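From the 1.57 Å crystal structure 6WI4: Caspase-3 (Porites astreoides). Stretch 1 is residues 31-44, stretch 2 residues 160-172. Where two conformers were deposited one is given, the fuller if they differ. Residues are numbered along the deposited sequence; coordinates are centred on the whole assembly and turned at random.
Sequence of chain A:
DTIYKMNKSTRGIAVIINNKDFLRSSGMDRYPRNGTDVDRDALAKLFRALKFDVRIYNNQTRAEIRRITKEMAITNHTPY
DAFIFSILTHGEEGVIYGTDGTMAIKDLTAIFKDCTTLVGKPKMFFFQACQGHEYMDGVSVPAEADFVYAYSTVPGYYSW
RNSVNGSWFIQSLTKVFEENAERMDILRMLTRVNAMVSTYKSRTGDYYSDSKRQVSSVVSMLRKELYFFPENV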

# COMPACT_ATOMS: atom_id res chain seq x y z
N TYR A 31 2.82 0.20 21.21
CA TYR A 31 3.65 0.31 20.01
C TYR A 31 3.05 1.29 19.01
O TYR A 31 2.73 0.93 17.88
N PRO A 32 2.91 2.56 19.40
CA PRO A 32 2.47 3.57 18.42
C PRO A 32 3.46 3.64 17.26
O PRO A 32 4.64 3.35 17.42
N ARG A 33 2.96 4.03 16.10
CA ARG A 33 3.75 3.92 14.87
C ARG A 33 4.35 5.28 14.51
O ARG A 33 3.99 5.92 13.52
N ASN A 34 5.29 5.70 15.35
CA ASN A 34 5.95 6.99 15.18
C ASN A 34 6.57 7.09 13.80
O ASN A 34 7.24 6.16 13.33
N GLY A 35 6.34 8.22 13.12
CA GLY A 35 6.81 8.40 11.77
C GLY A 35 5.78 8.13 10.69
O GLY A 35 6.01 8.51 9.54
N THR A 36 4.67 7.47 11.03
CA THR A 36 3.71 7.13 9.99
C THR A 36 3.10 8.37 9.32
O THR A 36 2.73 8.30 8.14
N ASP A 37 3.01 9.50 10.02
CA ASP A 37 2.41 10.68 9.40
C ASP A 37 3.26 11.18 8.23
O ASP A 37 2.72 11.71 7.26
N VAL A 38 4.58 10.99 8.31
CA VAL A 38 5.46 11.32 7.19
C VAL A 38 5.08 10.49 5.97
O VAL A 38 5.04 11.01 4.84
N ASP A 39 4.82 9.20 6.17
CA ASP A 39 4.38 8.33 5.08
C ASP A 39 3.03 8.77 4.54
O ASP A 39 2.82 8.80 3.32
N ARG A 40 2.08 9.06 5.43
CA ARG A 40 0.75 9.50 5.00
C ARG A 40 0.86 10.73 4.12
O ARG A 40 0.27 10.79 3.03
N ASP A 41 1.64 11.72 4.56
CA ASP A 41 1.74 12.95 3.79
C ASP A 41 2.44 12.71 2.46
O ASP A 41 2.06 13.30 1.44
N ALA A 42 3.46 11.84 2.43
CA ALA A 42 4.14 11.55 1.18
C ALA A 42 3.22 10.83 0.20
O ALA A 42 3.23 11.14 -1.00
N LEU A 43 2.44 9.86 0.67
CA LEU A 43 1.52 9.16 -0.23
C LEU A 43 0.44 10.09 -0.75
O LEU A 43 0.03 9.99 -1.91
N ALA A 44 -0.06 10.98 0.11
CA ALA A 44 -1.10 11.90 -0.33
C ALA A 44 -0.58 12.81 -1.43
O ALA A 44 -1.25 13.03 -2.45
N TRP A 160 10.03 -2.40 8.38
CA TRP A 160 10.72 -1.36 9.15
C TRP A 160 10.22 0.05 8.85
O TRP A 160 9.97 0.41 7.70
N ARG A 161 10.11 0.84 9.91
CA ARG A 161 9.66 2.22 9.86
C ARG A 161 10.62 3.06 10.68
O ARG A 161 11.00 2.66 11.78
N ASN A 162 11.00 4.22 10.16
CA ASN A 162 11.83 5.15 10.92
C ASN A 162 10.98 6.27 11.51
O ASN A 162 10.12 6.84 10.82
N SER A 163 11.24 6.60 12.77
CA SER A 163 10.38 7.53 13.48
C SER A 163 10.47 8.95 12.93
O SER A 163 9.51 9.73 13.06
N VAL A 164 11.59 9.31 12.30
CA VAL A 164 11.77 10.65 11.76
C VAL A 164 11.38 10.71 10.29
O VAL A 164 10.66 11.63 9.87
N ASN A 165 11.81 9.73 9.49
CA ASN A 165 11.72 9.80 8.04
C ASN A 165 10.61 8.95 7.45
O ASN A 165 10.38 9.04 6.24
N GLY A 166 9.93 8.14 8.24
CA GLY A 166 8.91 7.26 7.69
C GLY A 166 9.47 5.90 7.35
O GLY A 166 10.62 5.58 7.63
N SER A 167 8.64 5.09 6.69
CA SER A 167 9.03 3.71 6.45
C SER A 167 9.94 3.57 5.24
O SER A 167 9.90 4.36 4.30
N TRP A 168 10.78 2.53 5.29
CA TRP A 168 11.67 2.24 4.18
C TRP A 168 10.90 2.08 2.88
O TRP A 168 11.27 2.64 1.85
N PHE A 169 9.80 1.32 2.93
CA PHE A 169 9.04 1.05 1.71
C PHE A 169 8.39 2.32 1.16
O PHE A 169 8.52 2.62 -0.03
N ILE A 170 7.68 3.08 2.00
CA ILE A 170 6.97 4.24 1.47
C ILE A 170 7.95 5.34 1.06
O ILE A 170 7.74 6.00 0.03
N GLN A 171 9.03 5.54 1.83
CA GLN A 171 10.10 6.45 1.42
C GLN A 171 10.61 6.09 0.03
O GLN A 171 10.82 6.96 -0.83
N SER A 172 10.86 4.80 -0.19
CA SER A 172 11.42 4.35 -1.46
C SER A 172 10.39 4.44 -2.57
O SER A 172 10.71 4.81 -3.71

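The contact is built around two buried polar side chains, Asp39 and Arg161, each reaching from its own stretch to backbone groups of the other. Asp39 leaves the first helix with CA-to-CB toward stretch 2 and chi1 in m (-80°), which sets its carboxylate over the start of the second helix. There Ser167 N donates to Asp39 OD1 at 2.9 Å and, weakly, to Asp39 OD2 at 3.2 Å, while the hydroxyl Ser167 OG donates to Asp39 OD2 at 2.6 Å. The serine, in p (68°), has a second task: as N-cap of its helix, its OG accepts from Ile170 N at 3.1 Å. The hydroxyl thus donates one hydrogen bond across the contact and accepts another within its own stretch. Asp39 OD1 also accepts from water 2 at 2.8 Å; the same water donates weakly to Asn165 O at 3.3 Å.

The carboxylate lies close against the backbone of Gly166, which has no side chain to obstruct it. Its CA lies 3.3 Å from Asp39 OD1; an ideal CB would clash with that oxygen at 2.3 Å, and its backbone angles call for glycine on their own account. Gly35 is likewise tight: an ideal CB there would come 2.3 Å from Asn162 O, and its backbone angles by themselves call for glycine.

Arg161 points toward stretch 1, extended through chi1 and chi2 (both t) before bending at chi3 (37°, p). Arg161 NH1 donates to Asn34 O at 2.8 Å, an acceptor lying near the guanidinium plane; the same carbonyl receives a CA-H...O contact, with Ser163 CA 3.4 Å from Asn34 O. Water 1 completes the join, accepting from Arg161 NH2 at 2.9 Å and donating to Pro32 O at 2.8 Å. Arg33 NH2 sits only 3.9 Å from Arg161 NE, yet every nitrogen of both guanidinium groups has hydrogen-bond partners elsewhere in the structure. Arg33 (mtp) also donates weakly from NH1 to Thr36 OG1 at 2.9 Å.

Hydrocarbon side chains complete the contact, against polar groups as well as each other. Ile170, pointing toward stretch 1 in mm, brings CB to 3.5 Å from Asp39 CG, and its CG2 meets Leu43 CG at 3.8 Å. Val38, in t, places CG1 3.4 Å from Asn165 O and CG2 3.6 Å from Val164 O, covering the loop backbone. That loop is braced from within: Asn162 points away from stretch 1, and its OD1 accepts from Val164 N at 2.9 Å and Asn165 N at 3.0 Å.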

# COMPACT_ATOMS: atom_id res chain seq x y z
CB TYR A 31 3.86 -1.06 19.37
CG TYR A 31 4.43 -2.08 20.34
CD1 TYR A 31 5.79 -2.12 20.61
CD2 TYR A 31 3.61 -2.98 20.99
CE1 TYR A 31 6.32 -3.04 21.50
CE2 TYR A 31 4.13 -3.91 21.89
CZ TYR A 31 5.48 -3.93 22.13
OH TYR A 31 6.00 -4.85 23.02
CB PRO A 32 2.46 4.87 19.23
CG PRO A 32 3.42 4.62 20.34
CD PRO A 32 3.26 3.18 20.69
CB ARG A 33 2.88 3.34 13.76
CG ARG A 33 2.39 1.90 14.03
CD ARG A 33 1.60 1.29 12.86
NE ARG A 33 2.44 1.29 11.67
CZ ARG A 33 2.36 2.18 10.69
NH1 ARG A 33 1.43 3.13 10.69
NH2 ARG A 33 3.24 2.12 9.69
CB ASN A 34 7.00 7.16 16.27
CG ASN A 34 6.54 6.59 17.60
OD1 ASN A 34 5.72 7.20 18.28
ND2 ASN A 34 7.03 5.40 17.97
CB THR A 36 2.62 6.22 10.55
OG1 THR A 36 1.83 5.69 9.47
CG2 THR A 36 1.70 6.97 11.52
CB ASP A 37 2.25 11.82 10.43
CG ASP A 37 1.12 11.58 11.41
OD1 ASP A 37 0.39 10.57 11.29
OD2 ASP A 37 0.97 12.42 12.33
CB VAL A 38 6.93 11.10 7.60
CG1 VAL A 38 7.86 11.37 6.43
CG2 VAL A 38 7.30 12.00 8.78
CB ASP A 39 4.27 6.88 5.57
CG ASP A 39 5.60 6.15 5.64
OD1 ASP A 39 6.67 6.72 5.31
OD2 ASP A 39 5.55 4.97 6.03
CB ARG A 40 -0.12 9.79 6.22
CG ARG A 40 -1.49 10.39 5.88
CD ARG A 40 -2.08 11.11 7.11
NE ARG A 40 -1.28 12.28 7.47
CZ ARG A 40 -1.36 12.90 8.64
NH1 ARG A 40 -0.60 13.96 8.88
NH2 ARG A 40 -2.21 12.46 9.56
CB ASP A 41 2.48 14.02 4.60
CG ASP A 41 1.69 14.50 5.81
OD1 ASP A 41 0.48 14.17 5.93
OD2 ASP A 41 2.28 15.22 6.64
CB ALA A 42 5.39 10.71 1.45
CB LEU A 43 0.86 7.98 0.47
CG LEU A 43 1.70 6.73 0.62
CD1 LEU A 43 0.83 5.66 1.27
CD2 LEU A 43 2.23 6.25 -0.73
CB ALA A 44 -1.62 12.71 0.85
CB TRP A 160 12.22 -1.44 8.89
CG TRP A 160 12.89 -2.57 9.59
CD1 TRP A 160 13.23 -3.79 9.07
CD2 TRP A 160 13.37 -2.57 10.94
NE1 TRP A 160 13.87 -4.55 10.01
CE2 TRP A 160 13.96 -3.83 11.18
CE3 TRP A 160 13.32 -1.64 11.98
CZ2 TRP A 160 14.53 -4.17 12.40
CZ3 TRP A 160 13.88 -1.99 13.21
CH2 TRP A 160 14.47 -3.24 13.40
CB ARG A 161 8.24 2.33 10.41
CG ARG A 161 7.76 3.75 10.77
CD ARG A 161 6.35 3.72 11.36
NE ARG A 161 6.16 2.55 12.21
CZ ARG A 161 6.63 2.42 13.45
NH1 ARG A 161 7.30 3.41 14.03
NH2 ARG A 161 6.43 1.30 14.12
CB ASN A 162 12.93 5.76 10.04
CG ASN A 162 13.87 6.65 10.84
OD1 ASN A 162 13.70 7.87 10.88
ND2 ASN A 162 14.85 6.04 11.50
CB SER A 163 10.72 7.53 14.97
OG SER A 163 12.06 7.98 15.16
CB VAL A 164 13.23 11.10 11.96
CG1 VAL A 164 13.46 12.46 11.33
CG2 VAL A 164 13.58 11.10 13.44
CB ASN A 165 13.04 9.36 7.41
CG ASN A 165 14.19 10.19 7.87
OD1 ASN A 165 14.13 11.41 7.83
ND2 ASN A 165 15.25 9.54 8.33
CB SER A 167 7.80 2.81 6.28
OG SER A 167 7.11 3.11 5.07
CB TRP A 168 12.44 0.95 4.46
CG TRP A 168 13.36 1.01 5.63
CD1 TRP A 168 13.62 2.09 6.42
CD2 TRP A 168 14.14 -0.07 6.13
NE1 TRP A 168 14.53 1.75 7.39
CE2 TRP A 168 14.86 0.42 7.24
CE3 TRP A 168 14.31 -1.40 5.76
CZ2 TRP A 168 15.74 -0.38 7.97
CZ3 TRP A 168 15.16 -2.20 6.49
CH2 TRP A 168 15.87 -1.68 7.58
CB PHE A 169 7.99 -0.01 2.01
CG PHE A 169 7.07 -0.33 0.87
CD1 PHE A 169 7.56 -0.87 -0.30
CD2 PHE A 169 5.71 -0.15 1.02
CE1 PHE A 169 6.70 -1.19 -1.34
CE2 PHE A 169 4.83 -0.47 -0.01
CZ PHE A 169 5.33 -0.99 -1.19
CB ILE A 170 5.91 4.75 2.47
CG1 ILE A 170 4.86 3.67 2.74
CG2 ILE A 170 5.24 6.02 1.94
CD1 ILE A 170 4.06 3.24 1.49
CB GLN A 171 11.29 6.39 2.40
CG GLN A 171 11.19 7.16 3.72
CD GLN A 171 12.53 7.17 4.48
OE1 GLN A 171 13.43 7.95 4.16
NE2 GLN A 171 12.66 6.29 5.49
CB SER A 172 11.92 2.91 -1.33
OG SER A 172 12.97 2.82 -0.38
O HOH W 1 6.63 1.37 17.04
O HOH W 2 8.05 8.72 3.86